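Local coordinates for protein cellulosomal scaffoldin (Bacteroides cellulosolvens, PDB 1TYJ) that probably binds type-II dockerin modules through this cohesin module, helping to assemble the cellulosome on its scaffoldin, at residues 55-63 and 75-86. Sequence-based numbering, arbitrary orientation.
With MOH (methanol), chain G.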
loop_
_atom_site.group_PDB
_atom_site.type_symbol
_atom_site.label_atom_id
_atom_site.label_comp_id
_atom_site.label_asym_id
_atom_site.label_seq_id
_atom_site.Cartn_x
_atom_site.Cartn_y
_atom_site.Cartn_z
ATOM N N TYR A 55 -12.889 -0.100 7.448
ATOM C CA TYR A 55 -12.983 0.509 6.127
ATOM C C TYR A 55 -14.309 0.204 5.489
ATOM O O TYR A 55 -14.859 -0.931 5.654
ATOM C CB TYR A 55 -11.974 -0.121 5.155
ATOM C CG TYR A 55 -10.529 0.333 5.230
ATOM C CD1 TYR A 55 -9.956 0.815 6.403
ATOM C CD2 TYR A 55 -9.692 0.185 4.103
ATOM C CE1 TYR A 55 -8.592 1.184 6.451
ATOM C CE2 TYR A 55 -8.355 0.544 4.149
ATOM C CZ TYR A 55 -7.805 1.043 5.322
ATOM O OH TYR A 55 -6.480 1.365 5.350
ATOM N N THR A 56 -14.770 1.145 4.660
ATOM C CA THR A 56 -15.714 0.808 3.601
ATOM C C THR A 56 -14.936 0.722 2.286
ATOM O O THR A 56 -13.714 0.936 2.262
ATOM C CB THR A 56 -16.800 1.897 3.449
ATOM O OG1 THR A 56 -16.183 3.110 2.987
ATOM C CG2 THR A 56 -17.517 2.121 4.808
ATOM N N ASP A 57 -15.638 0.457 1.192
ATOM C CA ASP A 57 -15.006 0.368 -0.105
ATOM C C ASP A 57 -14.388 1.690 -0.577
ATOM O O ASP A 57 -13.642 1.683 -1.560
ATOM C CB ASP A 57 -15.988 -0.148 -1.175
ATOM C CG ASP A 57 -16.121 -1.674 -1.186
ATOM O OD1 ASP A 57 -15.190 -2.354 -0.694
ATOM O OD2 ASP A 57 -17.128 -2.186 -1.736
ATOM N N SER A 58 -14.651 2.821 0.090
ATOM C CA SER A 58 -14.070 4.083 -0.371
ATOM C C SER A 58 -12.935 4.610 0.541
ATOM O O SER A 58 -12.355 5.646 0.256
ATOM C CB SER A 58 -15.184 5.159 -0.445
ATOM O OG SER A 58 -15.797 5.323 0.827
ATOM N N THR A 59 -12.623 3.884 1.624
ATOM C CA THR A 59 -11.698 4.398 2.648
ATOM C C THR A 59 -10.257 4.472 2.153
ATOM O O THR A 59 -9.693 3.463 1.732
ATOM C CB THR A 59 -11.757 3.515 3.909
ATOM O OG1 THR A 59 -13.109 3.476 4.392
ATOM C CG2 THR A 59 -10.858 4.130 4.989
ATOM N N MET A 60 -9.638 5.646 2.249
ATOM C CA MET A 60 -8.229 5.766 1.901
ATOM C C MET A 60 -7.361 5.255 3.063
ATOM O O MET A 60 -7.580 5.650 4.228
ATOM C CB MET A 60 -7.860 7.230 1.655
ATOM C CG MET A 60 -6.470 7.415 1.085
ATOM S SD MET A 60 -6.319 6.750 -0.601
ATOM C CE MET A 60 -4.513 6.823 -0.802
ATOM N N PRO A 61 -6.354 4.386 2.768
ATOM C CA PRO A 61 -5.377 4.041 3.807
ATOM C C PRO A 61 -4.605 5.217 4.385
ATOM O O PRO A 61 -4.641 6.334 3.859
ATOM C CB PRO A 61 -4.392 3.103 3.081
ATOM C CG PRO A 61 -5.284 2.459 1.937
ATOM C CD PRO A 61 -6.111 3.667 1.494
ATOM N N ASP A 62 -3.906 4.972 5.485
ATOM C CA ASP A 62 -3.123 6.011 6.116
ATOM C C ASP A 62 -1.961 6.424 5.225
ATOM O O ASP A 62 -1.459 5.646 4.437
ATOM C CB ASP A 62 -2.590 5.541 7.477
ATOM C CG ASP A 62 -3.709 5.127 8.428
ATOM O OD1 ASP A 62 -4.399 6.009 8.974
ATOM O OD2 ASP A 62 -3.950 3.899 8.573
ATOM N N TYR A 63 -1.540 7.682 5.359
ATOM C CA TYR A 63 -0.403 8.162 4.623
ATOM C C TYR A 63 0.938 7.730 5.263
ATOM O O TYR A 63 1.006 7.331 6.445
ATOM C CB TYR A 63 -0.450 9.684 4.536
ATOM C CG TYR A 63 -1.638 10.268 3.813
ATOM C CD1 TYR A 63 -2.272 11.405 4.321
ATOM C CD2 TYR A 63 -2.114 9.717 2.596
ATOM C CE1 TYR A 63 -3.351 12.001 3.657
ATOM C CE2 TYR A 63 -3.241 10.271 1.945
ATOM C CZ TYR A 63 -3.836 11.424 2.473
ATOM O OH TYR A 63 -4.904 12.037 1.848
ATOM N N ASP A 75 -5.675 11.444 -4.285
ATOM C CA ASP A 75 -5.854 10.090 -3.751
ATOM C C ASP A 75 -6.959 9.379 -4.547
ATOM O O ASP A 75 -7.868 10.024 -5.079
ATOM C CB ASP A 75 -6.383 10.135 -2.298
ATOM C CG ASP A 75 -5.361 10.583 -1.290
ATOM O OD1 ASP A 75 -4.162 10.642 -1.605
ATOM O OD2 ASP A 75 -5.793 10.889 -0.161
ATOM N N MET A 76 -6.885 8.050 -4.596
ATOM C CA MET A 76 -7.924 7.183 -5.158
ATOM C C MET A 76 -8.045 6.015 -4.210
ATOM O O MET A 76 -7.038 5.495 -3.767
ATOM C CB MET A 76 -7.517 6.701 -6.584
ATOM C CG MET A 76 -7.053 5.244 -6.697
ATOM S SD MET A 76 -8.414 4.000 -6.629
ATOM C CE MET A 76 -7.531 2.730 -7.523
ATOM N N SER A 77 -9.273 5.615 -3.876
ATOM C CA SER A 77 -9.502 4.411 -3.047
ATOM C C SER A 77 -10.852 3.837 -3.410
ATOM O O SER A 77 -11.880 4.500 -3.226
ATOM C CB SER A 77 -9.362 4.679 -1.523
ATOM O OG SER A 77 -10.043 5.880 -1.088
ATOM N N LYS A 78 -10.826 2.631 -3.959
ATOM C CA LYS A 78 -12.021 2.010 -4.515
ATOM C C LYS A 78 -11.816 0.496 -4.446
ATOM O O LYS A 78 -11.300 -0.153 -5.386
ATOM C CB LYS A 78 -12.278 2.546 -5.933
ATOM C CG LYS A 78 -13.653 2.168 -6.577
ATOM C CD LYS A 78 -13.673 2.700 -8.033
ATOM C CE LYS A 78 -15.044 2.769 -8.682
ATOM N NZ LYS A 78 -16.032 3.767 -8.099
ATOM N N HIS A 79 -12.217 -0.036 -3.293
ATOM C CA HIS A 79 -11.956 -1.443 -2.912
ATOM C C HIS A 79 -13.080 -2.386 -3.321
ATOM O O HIS A 79 -14.144 -1.973 -3.800
ATOM C CB HIS A 79 -11.747 -1.517 -1.402
ATOM C CG HIS A 79 -10.781 -0.481 -0.892
ATOM N ND1 HIS A 79 -11.056 0.373 0.164
ATOM C CD2 HIS A 79 -9.519 -0.177 -1.306
ATOM C CE1 HIS A 79 -10.000 1.149 0.383
ATOM N NE2 HIS A 79 -9.072 0.856 -0.517
ATOM N N ASN A 80 -12.813 -3.670 -3.111
ATOM C CA ASN A 80 -13.875 -4.648 -3.091
ATOM C C ASN A 80 -13.675 -5.506 -1.858
ATOM O O ASN A 80 -13.085 -6.591 -1.922
ATOM C CB ASN A 80 -13.895 -5.458 -4.376
ATOM C CG ASN A 80 -15.098 -6.353 -4.454
ATOM O OD1 ASN A 80 -15.801 -6.554 -3.470
ATOM N ND2 ASN A 80 -15.323 -6.935 -5.615
ATOM N N LEU A 81 -14.097 -4.987 -0.699
ATOM C CA LEU A 81 -13.795 -5.673 0.546
ATOM C C LEU A 81 -14.469 -7.034 0.623
ATOM O O LEU A 81 -13.968 -7.933 1.306
ATOM C CB LEU A 81 -14.173 -4.852 1.773
ATOM C CG LEU A 81 -13.557 -3.442 1.821
ATOM C CD1 LEU A 81 -14.197 -2.619 2.914
ATOM C CD2 LEU A 81 -12.036 -3.502 1.970
ATOM N N SER A 82 -15.579 -7.190 -0.090
ATOM C CA SER A 82 -16.283 -8.460 -0.036
ATOM C C SER A 82 -15.397 -9.561 -0.614
ATOM O O SER A 82 -15.537 -10.724 -0.215
ATOM C CB SER A 82 -17.622 -8.418 -0.794
ATOM O OG SER A 82 -17.445 -8.292 -2.185
ATOM N N GLN A 83 -14.498 -9.188 -1.523
ATOM C CA GLN A 83 -13.591 -10.133 -2.206
ATOM C C GLN A 83 -12.169 -10.022 -1.662
ATOM O O GLN A 83 -11.235 -10.629 -2.196
ATOM C CB GLN A 83 -13.606 -9.891 -3.714
ATOM C CG GLN A 83 -14.990 -10.176 -4.308
ATOM C CD GLN A 83 -15.056 -10.068 -5.821
ATOM O OE1 GLN A 83 -14.034 -9.874 -6.501
ATOM N NE2 GLN A 83 -16.272 -10.202 -6.373
ATOM N N GLY A 84 -12.028 -9.265 -0.580
ATOM C CA GLY A 84 -10.744 -9.058 0.072
ATOM C C GLY A 84 -9.765 -8.351 -0.837
ATOM O O GLY A 84 -8.566 -8.715 -0.877
ATOM N N VAL A 85 -10.246 -7.321 -1.550
ATOM C CA VAL A 85 -9.367 -6.549 -2.432
ATOM C C VAL A 85 -9.322 -5.071 -2.026
ATOM O O VAL A 85 -10.361 -4.449 -1.885
ATOM C CB VAL A 85 -9.811 -6.668 -3.889
ATOM C CG1 VAL A 85 -8.935 -5.781 -4.800
ATOM C CG2 VAL A 85 -9.736 -8.140 -4.323
ATOM N N LEU A 86 -8.105 -4.570 -1.794
ATOM C CA LEU A 86 -7.897 -3.136 -1.618
ATOM C C LEU A 86 -7.308 -2.589 -2.906
ATOM O O LEU A 86 -6.386 -3.163 -3.448
ATOM C CB LEU A 86 -6.914 -2.876 -0.484
ATOM C CG LEU A 86 -7.367 -3.382 0.893
ATOM C CD1 LEU A 86 -6.201 -3.329 1.868
ATOM C CD2 LEU A 86 -8.567 -2.580 1.397
HETATM C C MOH G . -12.062 8.463 3.849
HETATM O O MOH G . -11.168 8.076 2.748
HETATM O O HOH W 1 -17.368 -4.817 -0.819
#
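Asp57 holds residues 79-81 twice, once through its backbone carbonyl and once through its side chain. Its carbonyl O accepts His79 N at 2.8 Å, on a lone pair and almost straight (176°), while its carboxylate OD1 takes Leu81 N at 2.9 Å with the syn lone pair, on the side of OD2. OD2 accepts a hydrogen bond from a water that in turn accepts one from Ser82 N, so the carboxylate holds the start of the 3-10 segment 81-83 both directly and through solvent. The His79 ring reaches the type I turn Thr56-Thr59: ND1 gives a weak bond to Thr56 O (3.4 Å), and Leu86 CD2 sits over the centre of one ring face. Tyr55 lies nearly parallel to the imidazole but slid aside, with little overlap, and its CB meets Leu81 CD1.

Ser77 OG donates to Ser58 O at 2.7 Å from well above the carbonyl plane, a position reached with OG between its own N and carbonyl carbon (chi1 46°). Met60 lies across Asp75 at about a right angle; bent at chi2 (67°), it brings SD to 3.8 Å from Asp75 CB and CE alongside the carboxylate. Trimming Met60 to an alanine would take away SD and CE, and would probably leave a gap beside the Asp75 carboxylate, less shielded from solvent. Tyr63 OH closes this end with a very short 2.5 Å bond to Asp75 OD2, while OD1 forms a salt bridge with Arg90, which also makes a cation-pi contact with the Tyr63 ring. The contact joins the loop leading into strand 62-63 of one sheet to the hairpin of strands 73-77 and 85-92 in the other, whose connection carries a G1 beta bulge (Gly84 and Val85 facing Asn80), within the beta sandwich of a cohesin.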